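PDB 5K3J: acyl-coenzyme A oxidase acox-1.2 from Caenorhabditis elegans, which catalyses the first, FAD-dependent desaturation step of peroxisomal beta-oxidation on the CoA esters of ascaroside pheromones, acting on those with a five-carbon omega side chain. Local coordinates for residues A[98-101]-A[102-106]; A[608-611]-A[612-616]; A[492-495]-A[496-500]; A[445-448]-A[449-453]. All coordinates share one frame; numbering follows the deposited sequence.

Overall arrangement
The four contacts form two touching pairs on opposite sides of the chain's centre. Along the chain the order is contact 1, 4, 3, 2, so the first pair joins distant parts of the sequence. Contact 1 lies on the last part of helix 93-103 and the turn that follows, and contact 2 builds the short helix 612-615; their centres lie about 10 Å apart and polar side chains link them. Contacts 4 and 3 sit on consecutive helices 435-450 and 481-507, again about 10 Å between centres, and meet by packing. Between the pairs, centres are about 42 to 45 Å apart. One pair adjoins helix 287-315, which carries the specificity residue E299, the other the ATP-binding region.

Contact 1: residues A[98-101]-A[102-106]; sequences HLHR and EVIGY
R101 and Y106 meet across the turn that follows helix 93-103. The arginine CG comes up to the rim of the tyrosine ring, in its plane, 3.9 Å from CE1 of Y106. The two side chains pass at a slant, with guanidinium and ring planes 74° apart, so the aliphatic base of R101 makes the contact while its extended chain carries the charge onward. One turn back, H98 and E102 run alongside each other, and NE2 of H98 is 3.8 Å from OE2 of E102. Both atoms bond to OG1 of T46, and OE2 of E102 is also held by the hydroxyl of S611. Apolar neighbours follow the same spacing: CD1 of L99 lies 3.7 Å from CG2 of V103, and CD2 of H100 is 4.0 Å from CG1 of I104.

Behind these side chains, V103 N bonds to L99 O at 2.9 Å in ordinary helical fashion. The next turn widens, for G105 N reaches back five residues to H100 O at 2.8 Å. G105 then takes a positive phi of 116°, a conformation natural to glycine, and the chain swings Y106 round to R101.

Helix 66-82 packs on L99, H100 and I104, while helix 36-49 covers H98, L99 and E102. Helix 287-315 receives R101 beside E299, a residue important for ascaroside-CoA binding, and offers F303 edge-to-face to Y106.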
loop_
_atom_site.group_PDB
_atom_site.type_symbol
_atom_site.label_atom_id
_atom_site.label_comp_id
_atom_site.label_asym_id
_atom_site.label_seq_id
_atom_site.Cartn_x
_atom_site.Cartn_y
_atom_site.Cartn_z
ATOM N N HIS A 98 -23.456 -7.481 7.752
ATOM C CA HIS A 98 -23.241 -8.625 6.872
ATOM C C HIS A 98 -23.944 -8.406 5.540
ATOM O O HIS A 98 -23.377 -8.660 4.478
ATOM C CB HIS A 98 -23.739 -9.923 7.503
ATOM C CG HIS A 98 -23.744 -11.082 6.555
ATOM N ND1 HIS A 98 -22.614 -11.822 6.274
ATOM C CD2 HIS A 98 -24.736 -11.613 5.802
ATOM C CE1 HIS A 98 -22.914 -12.766 5.401
ATOM N NE2 HIS A 98 -24.196 -12.663 5.098
ATOM N N LEU A 99 -25.182 -7.928 5.607
ATOM C CA LEU A 99 -25.984 -7.721 4.409
ATOM C C LEU A 99 -25.365 -6.681 3.476
ATOM O O LEU A 99 -25.347 -6.863 2.260
ATOM C CB LEU A 99 -27.404 -7.305 4.792
ATOM C CG LEU A 99 -28.359 -7.119 3.617
ATOM C CD1 LEU A 99 -28.493 -8.421 2.862
ATOM C CD2 LEU A 99 -29.718 -6.630 4.089
ATOM N N HIS A 100 -24.844 -5.598 4.047
ATOM C CA HIS A 100 -24.287 -4.519 3.244
ATOM C C HIS A 100 -22.870 -4.838 2.771
ATOM O O HIS A 100 -22.514 -4.534 1.633
ATOM C CB HIS A 100 -24.310 -3.208 4.030
ATOM C CG HIS A 100 -25.679 -2.619 4.173
ATOM N ND1 HIS A 100 -26.569 -3.028 5.144
ATOM C CD2 HIS A 100 -26.319 -1.665 3.458
ATOM C CE1 HIS A 100 -27.694 -2.346 5.024
ATOM N NE2 HIS A 100 -27.567 -1.510 4.008
ATOM N N ARG A 101 -22.067 -5.456 3.634
ATOM C CA ARG A 101 -20.714 -5.852 3.247
ATOM C C ARG A 101 -20.756 -6.849 2.096
ATOM O O ARG A 101 -19.840 -6.898 1.278
ATOM C CB ARG A 101 -19.946 -6.463 4.420
ATOM C CG ARG A 101 -19.368 -5.466 5.418
ATOM C CD ARG A 101 -18.672 -6.205 6.555
ATOM N NE ARG A 101 -18.170 -5.318 7.601
ATOM C CZ ARG A 101 -18.040 -5.683 8.871
ATOM N NH1 ARG A 101 -18.392 -6.908 9.241
ATOM N NH2 ARG A 101 -17.574 -4.829 9.774
ATOM N N GLU A 102 -21.819 -7.646 2.040
ATOM C CA GLU A 102 -21.959 -8.631 0.979
ATOM C C GLU A 102 -22.627 -8.056 -0.257
ATOM O O GLU A 102 -22.045 -8.072 -1.338
ATOM C CB GLU A 102 -22.748 -9.849 1.460
ATOM C CG GLU A 102 -23.064 -10.822 0.331
ATOM C CD GLU A 102 -23.598 -12.150 0.833
ATOM O OE1 GLU A 102 -24.766 -12.480 0.534
ATOM O OE2 GLU A 102 -22.847 -12.874 1.521
ATOM N N VAL A 103 -23.849 -7.558 -0.102
ATOM C CA VAL A 103 -24.607 -7.041 -1.240
ATOM C C VAL A 103 -23.962 -5.784 -1.822
ATOM O O VAL A 103 -23.597 -5.753 -2.999
ATOM C CB VAL A 103 -26.060 -6.719 -0.860
ATOM C CG1 VAL A 103 -26.799 -6.131 -2.049
ATOM C CG2 VAL A 103 -26.758 -7.967 -0.366
ATOM N N ILE A 104 -23.811 -4.749 -1.002
ATOM C CA ILE A 104 -23.225 -3.499 -1.484
ATOM C C ILE A 104 -21.717 -3.606 -1.705
ATOM O O ILE A 104 -21.227 -3.438 -2.824
ATOM C CB ILE A 104 -23.503 -2.329 -0.516
ATOM C CG1 ILE A 104 -25.004 -2.195 -0.243
ATOM C CG2 ILE A 104 -22.976 -1.025 -1.093
ATOM C CD1 ILE A 104 -25.826 -1.737 -1.441
ATOM N N GLY A 105 -20.980 -3.876 -0.635
ATOM C CA GLY A 105 -19.536 -3.947 -0.720
ATOM C C GLY A 105 -18.870 -2.863 0.103
ATOM O O GLY A 105 -19.505 -2.219 0.943
ATOM N N TYR A 106 -17.586 -2.650 -0.154
ATOM C CA TYR A 106 -16.801 -1.737 0.656
ATOM C C TYR A 106 -16.590 -0.377 -0.004
ATOM O O TYR A 106 -16.192 0.576 0.663
ATOM C CB TYR A 106 -15.442 -2.355 0.967
ATOM C CG TYR A 106 -15.482 -3.772 1.488
ATOM C CD1 TYR A 106 -16.494 -4.208 2.339
ATOM C CD2 TYR A 106 -14.493 -4.677 1.130
ATOM C CE1 TYR A 106 -16.513 -5.511 2.812
ATOM C CE2 TYR A 106 -14.507 -5.971 1.596
ATOM C CZ TYR A 106 -15.519 -6.383 2.438
ATOM O OH TYR A 106 -15.546 -7.674 2.913
#

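Contact 2: residues A[608-611]-A[612-616]; sequences FQIS and DMQLR
I610 and Q614 cross at about a right angle, the CG2 methyl of the isoleucine lying against nearly the full length of the glutamine. Starting from Q614 CB, the first atom stands 3.7 Å from I610 CG2. CG and the amide carbon CD keep much the same distance from I610 CG2, 3.6 Å and 3.7 Å. At the tip, OE1 and NE2 of Q614 are equally distant from I610 CG2, 4.0 Å each. The extended chain, with CG anti to the backbone N (chi1 174°), is what lays the whole side chain along that one methyl and brings NE2 to the hydroxyl of Y106. I610 CG2 also touches CD1 of L615 at 4.0 Å, so a single branch bridges two residues of the new helix.

S611 is the N-cap of helix 612-615. Its OG sits between backbone N and carbonyl carbon (chi1 67°), which turns it over the first turn, where it accepts a weak bond from Q614 N at 3.3 Å. The carbonyl does the firmer work: L615 N donates to S611 O over 2.9 Å, in the carbonyl plane. R616 leaves helical geometry and extends its guanidinium to the carbonyls of E102 and V103 and to a salt bridge with D57.

Since S611 OG also bonds to the carboxylate of E102, the hydroxyl probably donates there while accepting at the cap. One serine thus appears to start a helix and help satisfy a buried acid, and the nearby helix N-terminus may help to stabilise a negative charge there.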
loop_
_atom_site.group_PDB
_atom_site.type_symbol
_atom_site.label_atom_id
_atom_site.label_comp_id
_atom_site.label_asym_id
_atom_site.label_seq_id
_atom_site.Cartn_x
_atom_site.Cartn_y
_atom_site.Cartn_z
ATOM N N PHE A 608 -14.580 -18.184 7.432
ATOM C CA PHE A 608 -15.107 -16.821 7.461
ATOM C C PHE A 608 -16.409 -16.739 6.661
ATOM O O PHE A 608 -17.138 -15.747 6.746
ATOM C CB PHE A 608 -14.074 -15.824 6.923
ATOM C CG PHE A 608 -12.859 -15.668 7.804
ATOM C CD1 PHE A 608 -12.896 -14.865 8.929
ATOM C CD2 PHE A 608 -11.676 -16.318 7.499
ATOM C CE1 PHE A 608 -11.788 -14.719 9.737
ATOM C CE2 PHE A 608 -10.560 -16.174 8.305
ATOM C CZ PHE A 608 -10.620 -15.372 9.428
ATOM N N GLN A 609 -16.679 -17.801 5.899
ATOM C CA GLN A 609 -17.900 -17.972 5.112
ATOM C C GLN A 609 -18.275 -16.713 4.342
ATOM O O GLN A 609 -19.425 -16.277 4.348
ATOM C CB GLN A 609 -19.048 -18.438 6.016
ATOM C CG GLN A 609 -19.082 -19.957 6.139
ATOM C CD GLN A 609 -19.901 -20.459 7.311
ATOM O OE1 GLN A 609 -20.490 -19.679 8.057
ATOM N NE2 GLN A 609 -19.938 -21.777 7.478
ATOM N N ILE A 610 -17.277 -16.141 3.677
ATOM C CA ILE A 610 -17.478 -15.019 2.771
ATOM C C ILE A 610 -17.913 -15.528 1.403
ATOM O O ILE A 610 -17.159 -16.230 0.730
ATOM C CB ILE A 610 -16.194 -14.186 2.621
ATOM C CG1 ILE A 610 -15.661 -13.774 3.999
ATOM C CG2 ILE A 610 -16.444 -12.973 1.742
ATOM C CD1 ILE A 610 -14.285 -13.124 3.965
ATOM N N SER A 611 -19.129 -15.178 0.998
ATOM C CA SER A 611 -19.657 -15.608 -0.291
ATOM C C SER A 611 -18.852 -14.997 -1.437
ATOM O O SER A 611 -18.136 -14.012 -1.242
ATOM C CB SER A 611 -21.131 -15.224 -0.414
ATOM O OG SER A 611 -21.286 -13.815 -0.477
ATOM N N ASP A 612 -18.956 -15.591 -2.623
ATOM C CA ASP A 612 -18.313 -15.029 -3.806
ATOM C C ASP A 612 -18.848 -13.628 -4.082
ATOM O O ASP A 612 -18.117 -12.758 -4.565
ATOM C CB ASP A 612 -18.534 -15.920 -5.030
ATOM C CG ASP A 612 -17.633 -17.141 -5.040
ATOM O OD1 ASP A 612 -16.690 -17.201 -4.223
ATOM O OD2 ASP A 612 -17.866 -18.040 -5.880
ATOM N N MET A 613 -20.126 -13.422 -3.770
ATOM C CA MET A 613 -20.764 -12.123 -3.936
ATOM C C MET A 613 -20.023 -11.023 -3.180
ATOM O O MET A 613 -19.825 -9.927 -3.701
ATOM C CB MET A 613 -22.220 -12.178 -3.474
ATOM C CG MET A 613 -22.854 -10.801 -3.352
ATOM S SD MET A 613 -24.637 -10.808 -3.128
ATOM C CE MET A 613 -25.196 -11.371 -4.734
ATOM N N GLN A 614 -19.616 -11.319 -1.951
ATOM C CA GLN A 614 -18.861 -10.359 -1.153
ATOM C C GLN A 614 -17.385 -10.355 -1.537
ATOM O O GLN A 614 -16.754 -9.300 -1.582
ATOM C CB GLN A 614 -19.007 -10.658 0.340
ATOM C CG GLN A 614 -18.129 -9.787 1.231
ATOM C CD GLN A 614 -18.377 -10.024 2.706
ATOM O OE1 GLN A 614 -19.364 -10.655 3.084
ATOM N NE2 GLN A 614 -17.480 -9.519 3.553
ATOM N N LEU A 615 -16.838 -11.535 -1.816
ATOM C CA LEU A 615 -15.411 -11.667 -2.087
ATOM C C LEU A 615 -15.001 -10.897 -3.343
ATOM O O LEU A 615 -13.932 -10.290 -3.372
ATOM C CB LEU A 615 -15.020 -13.136 -2.228
ATOM C CG LEU A 615 -13.538 -13.444 -1.992
ATOM C CD1 LEU A 615 -13.212 -13.388 -0.507
ATOM C CD2 LEU A 615 -13.174 -14.789 -2.566
ATOM N N ARG A 616 -15.854 -10.937 -4.368
ATOM C CA ARG A 616 -15.655 -10.190 -5.615
ATOM C C ARG A 616 -14.259 -10.391 -6.199
ATOM O O ARG A 616 -13.657 -9.465 -6.747
ATOM C CB ARG A 616 -15.927 -8.702 -5.388
ATOM C CG ARG A 616 -17.350 -8.425 -4.940
ATOM C CD ARG A 616 -17.687 -6.944 -4.930
ATOM N NE ARG A 616 -19.125 -6.726 -5.051
ATOM C CZ ARG A 616 -19.989 -6.823 -4.045
ATOM N NH1 ARG A 616 -19.571 -7.133 -2.821
ATOM N NH2 ARG A 616 -21.280 -6.610 -4.263
#

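Contact 3: residues A[492-495]-A[496-500]; sequences RRQA and WKATE
R493 and K497, a turn apart on helix 481-507, cross at a slant with the lysine's aliphatic base against the arginine's flat end. CG of K497 lies over one face of the guanidinium, toward its rim, 3.7 Å from NH2 of R493. Bends at chi2 and chi3 fold the arginine back over its neighbour. The two charged ends remain close, R493 NH2 and K497 NZ being 4.3 Å apart, but NZ forms a salt bridge with D584 of the second subunit, which probably offsets the repulsion.

Q494 shows a different fold of side chain: a bend at chi2 (68°) curls the amide along the helix, leaving NE2 3.9 Å from CB of A498 and hydrogen-bonded to E522. This helix belongs to the C-terminal helical part of the acyl-CoA oxidase fold, and Q494 packs on both R525 and A526 of the ATP-binding segment, its side chain about 7 Å from the bound nucleotide.

On another side of the helix W496 meets the backbone with the rim of its indole: R492 O lies in the ring plane, at its edge, 3.2 Å from CD1 of W496. The same carbonyl accepts W496 N almost straight (178°), while CG of R492 leans on CD1 of W496 at 4.0 Å. T499 places OG1 beside its own backbone N (chi1 -67°), and from there the hydroxyl donates to A495 O over 2.8 Å. T499 N reaches that oxygen too, at 3.1 Å, the two donors approaching from opposite faces of the carbonyl plane; the CG2 methyl of T499 packs against V450.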
loop_
_atom_site.group_PDB
_atom_site.type_symbol
_atom_site.label_atom_id
_atom_site.label_comp_id
_atom_site.label_asym_id
_atom_site.label_seq_id
_atom_site.Cartn_x
_atom_site.Cartn_y
_atom_site.Cartn_z
ATOM N N ARG A 492 6.170 -2.430 29.462
ATOM C CA ARG A 492 6.497 -1.768 30.722
ATOM C C ARG A 492 7.859 -1.096 30.654
ATOM O O ARG A 492 8.030 0.037 31.107
ATOM C CB ARG A 492 6.476 -2.774 31.873
ATOM C CG ARG A 492 6.974 -2.223 33.199
ATOM C CD ARG A 492 7.219 -3.335 34.215
ATOM N NE ARG A 492 6.070 -4.227 34.358
ATOM C CZ ARG A 492 6.036 -5.480 33.914
ATOM N NH1 ARG A 492 7.094 -5.997 33.298
ATOM N NH2 ARG A 492 4.949 -6.219 34.088
ATOM N N ARG A 493 8.823 -1.816 30.084
ATOM C CA ARG A 493 10.175 -1.310 29.868
ATOM C C ARG A 493 10.141 0.023 29.131
ATOM O O ARG A 493 10.536 1.055 29.672
ATOM C CB ARG A 493 10.999 -2.327 29.074
ATOM C CG ARG A 493 12.429 -2.540 29.557
ATOM C CD ARG A 493 13.330 -1.351 29.261
ATOM N NE ARG A 493 13.473 -0.478 30.422
ATOM C CZ ARG A 493 14.458 0.401 30.579
ATOM N NH1 ARG A 493 14.506 1.155 31.669
ATOM N NH2 ARG A 493 15.398 0.522 29.650
ATOM N N GLN A 494 9.655 -0.016 27.894
ATOM C CA GLN A 494 9.597 1.161 27.035
ATOM C C GLN A 494 8.732 2.264 27.629
ATOM O O GLN A 494 9.075 3.442 27.530
ATOM C CB GLN A 494 9.068 0.775 25.653
ATOM C CG GLN A 494 9.000 1.921 24.654
ATOM C CD GLN A 494 10.367 2.416 24.239
ATOM O OE1 GLN A 494 11.329 1.649 24.191
ATOM N NE2 GLN A 494 10.462 3.706 23.939
ATOM N N ALA A 495 7.609 1.876 28.232
ATOM C CA ALA A 495 6.672 2.826 28.832
ATOM C C ALA A 495 7.371 3.757 29.818
ATOM O O ALA A 495 7.264 4.979 29.715
ATOM C CB ALA A 495 5.534 2.084 29.522
ATOM N N TRP A 496 8.085 3.168 30.773
ATOM C CA TRP A 496 8.903 3.929 31.708
ATOM C C TRP A 496 10.041 4.640 30.987
ATOM O O TRP A 496 10.302 5.820 31.222
ATOM C CB TRP A 496 9.470 3.010 32.792
ATOM C CG TRP A 496 8.498 2.674 33.870
ATOM C CD1 TRP A 496 7.620 1.629 33.887
ATOM C CD2 TRP A 496 8.310 3.379 35.100
ATOM N NE1 TRP A 496 6.894 1.644 35.052
ATOM C CE2 TRP A 496 7.297 2.708 35.814
ATOM C CE3 TRP A 496 8.896 4.514 35.669
ATOM C CZ2 TRP A 496 6.859 3.133 37.066
ATOM C CZ3 TRP A 496 8.460 4.935 36.911
ATOM C CH2 TRP A 496 7.451 4.246 37.596
ATOM N N LYS A 497 10.706 3.903 30.105
ATOM C CA LYS A 497 11.865 4.398 29.370
ATOM C C LYS A 497 11.543 5.667 28.588
ATOM O O LYS A 497 12.365 6.577 28.506
ATOM C CB LYS A 497 12.384 3.313 28.421
ATOM C CG LYS A 497 13.829 3.477 27.969
ATOM C CD LYS A 497 13.932 4.136 26.606
ATOM C CE LYS A 497 15.370 4.132 26.123
ATOM N NZ LYS A 497 15.912 2.752 25.964
ATOM N N ALA A 498 10.343 5.723 28.017
ATOM C CA ALA A 498 9.934 6.884 27.236
ATOM C C ALA A 498 9.428 8.007 28.137
ATOM O O ALA A 498 9.685 9.185 27.880
ATOM C CB ALA A 498 8.867 6.493 26.221
ATOM N N THR A 499 8.717 7.639 29.198
ATOM C CA THR A 499 8.164 8.620 30.124
ATOM C C THR A 499 9.271 9.417 30.814
ATOM O O THR A 499 9.203 10.644 30.894
ATOM C CB THR A 499 7.271 7.950 31.191
ATOM O OG1 THR A 499 6.099 7.409 30.567
ATOM C CG2 THR A 499 6.851 8.959 32.252
ATOM N N GLU A 500 10.298 8.717 31.287
ATOM C CA GLU A 500 11.388 9.346 32.026
ATOM C C GLU A 500 12.251 10.229 31.131
ATOM O O GLU A 500 12.873 11.182 31.605
ATOM C CB GLU A 500 12.252 8.282 32.703
ATOM C CG GLU A 500 13.057 8.794 33.883
ATOM C CD GLU A 500 12.811 7.989 35.143
ATOM O OE1 GLU A 500 12.222 6.891 35.047
ATOM O OE2 GLU A 500 13.202 8.457 36.232
#

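Contact 4: residues A[445-448]-A[449-453]; sequences YLVK and SVELI
S449 returns to Y445, one turn earlier, through its hydroxyl. OG donates to Y445 O over 2.9 Å, nearly in line with the C=O bond (169°), and the backbone N of S449 adds a weak bond to the same oxygen at 3.2 Å. Setting OG beside the backbone N (chi1 -85°) also brings it over the centre of the Y445 ring, 4.0 Å above the plane. V450 N bonds to L446 O in the regular helical way, at 2.9 Å.

These are the last turns of helix 435-450, which ends as E451 departs from helical geometry and forms the centre of an inverse gamma turn. Y445 packs on helix 379-405, L446 on helix 520-543 close to the ATP-binding A526, and V447 and V450 on helix 481-507.

Among the aliphatic contacts, V447 and E451 lie alongside each other, CG1 of V447 3.8 Å from CG of E451, so the glutamate's stem makes the contact. K448 carries CG between its backbone N and carbonyl carbon (chi1 82°); a further bend at chi2 lays CE 3.9 Å from OG of S449, and the side chain passes about 6 Å from the bound ascaroside-CoA.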
loop_
_atom_site.group_PDB
_atom_site.type_symbol
_atom_site.label_atom_id
_atom_site.label_comp_id
_atom_site.label_asym_id
_atom_site.label_seq_id
_atom_site.Cartn_x
_atom_site.Cartn_y
_atom_site.Cartn_z
ATOM N N TYR A 445 -1.885 8.559 27.968
ATOM C CA TYR A 445 -2.533 7.716 28.964
ATOM C C TYR A 445 -1.524 6.760 29.580
ATOM O O TYR A 445 -1.748 6.220 30.661
ATOM C CB TYR A 445 -3.697 6.961 28.322
ATOM C CG TYR A 445 -4.202 5.730 29.055
ATOM C CD1 TYR A 445 -5.168 5.829 30.053
ATOM C CD2 TYR A 445 -3.748 4.462 28.709
ATOM C CE1 TYR A 445 -5.642 4.697 30.706
ATOM C CE2 TYR A 445 -4.215 3.332 29.354
ATOM C CZ TYR A 445 -5.161 3.453 30.350
ATOM O OH TYR A 445 -5.626 2.327 30.992
ATOM N N LEU A 446 -0.409 6.564 28.883
ATOM C CA LEU A 446 0.672 5.721 29.376
ATOM C C LEU A 446 1.589 6.510 30.304
ATOM O O LEU A 446 2.080 5.974 31.299
ATOM C CB LEU A 446 1.472 5.130 28.213
ATOM C CG LEU A 446 0.764 4.054 27.388
ATOM C CD1 LEU A 446 1.723 3.421 26.386
ATOM C CD2 LEU A 446 0.141 2.998 28.295
ATOM N N VAL A 447 1.819 7.779 29.977
ATOM C CA VAL A 447 2.585 8.661 30.848
ATOM C C VAL A 447 1.853 8.839 32.163
ATOM O O VAL A 447 2.418 8.607 33.226
ATOM C CB VAL A 447 2.828 10.042 30.208
ATOM C CG1 VAL A 447 3.377 11.018 31.245
ATOM C CG2 VAL A 447 3.771 9.920 29.025
ATOM N N LYS A 448 0.586 9.226 32.077
ATOM C CA LYS A 448 -0.224 9.458 33.264
ATOM C C LYS A 448 -0.380 8.184 34.089
ATOM O O LYS A 448 -0.490 8.244 35.311
ATOM C CB LYS A 448 -1.597 10.022 32.870
ATOM C CG LYS A 448 -2.635 8.990 32.432
ATOM C CD LYS A 448 -3.581 8.650 33.580
ATOM C CE LYS A 448 -4.601 7.589 33.203
ATOM N NZ LYS A 448 -5.426 7.210 34.386
ATOM N N SER A 449 -0.396 7.033 33.421
ATOM C CA SER A 449 -0.489 5.758 34.123
ATOM C C SER A 449 0.813 5.495 34.866
ATOM O O SER A 449 0.799 5.115 36.038
ATOM C CB SER A 449 -0.806 4.614 33.157
ATOM O OG SER A 449 -2.204 4.499 32.932
ATOM N N VAL A 450 1.936 5.701 34.183
ATOM C CA VAL A 450 3.238 5.670 34.838
ATOM C C VAL A 450 3.316 6.789 35.868
ATOM O O VAL A 450 3.649 6.550 37.028
ATOM C CB VAL A 450 4.395 5.815 33.834
ATOM C CG1 VAL A 450 5.713 6.014 34.570
ATOM C CG2 VAL A 450 4.467 4.599 32.941
ATOM N N GLU A 451 2.987 8.008 35.444
ATOM C CA GLU A 451 2.945 9.155 36.351
ATOM C C GLU A 451 1.845 8.985 37.388
ATOM O O GLU A 451 0.899 9.769 37.431
ATOM C CB GLU A 451 2.720 10.464 35.592
ATOM C CG GLU A 451 3.983 11.093 35.022
ATOM C CD GLU A 451 3.821 12.583 34.793
ATOM O OE1 GLU A 451 2.675 13.022 34.563
ATOM O OE2 GLU A 451 4.829 13.318 34.852
ATOM N N LEU A 452 1.984 7.956 38.216
ATOM C CA LEU A 452 1.031 7.642 39.270
ATOM C C LEU A 452 1.654 6.636 40.224
ATOM O O LEU A 452 0.979 6.122 41.113
ATOM C CB LEU A 452 -0.269 7.070 38.692
ATOM C CG LEU A 452 -1.456 7.985 38.386
ATOM C CD1 LEU A 452 -2.697 7.159 38.072
ATOM C CD2 LEU A 452 -1.722 8.944 39.530
ATOM N N ILE A 453 2.941 6.355 40.031
ATOM C CA ILE A 453 3.596 5.240 40.710
ATOM C C ILE A 453 4.796 5.712 41.541
ATOM O O ILE A 453 5.245 5.014 42.454
ATOM C CB ILE A 453 4.026 4.161 39.688
ATOM C CG1 ILE A 453 2.857 3.840 38.753
ATOM C CG2 ILE A 453 4.501 2.892 40.386
ATOM C CD1 ILE A 453 3.069 2.634 37.878
#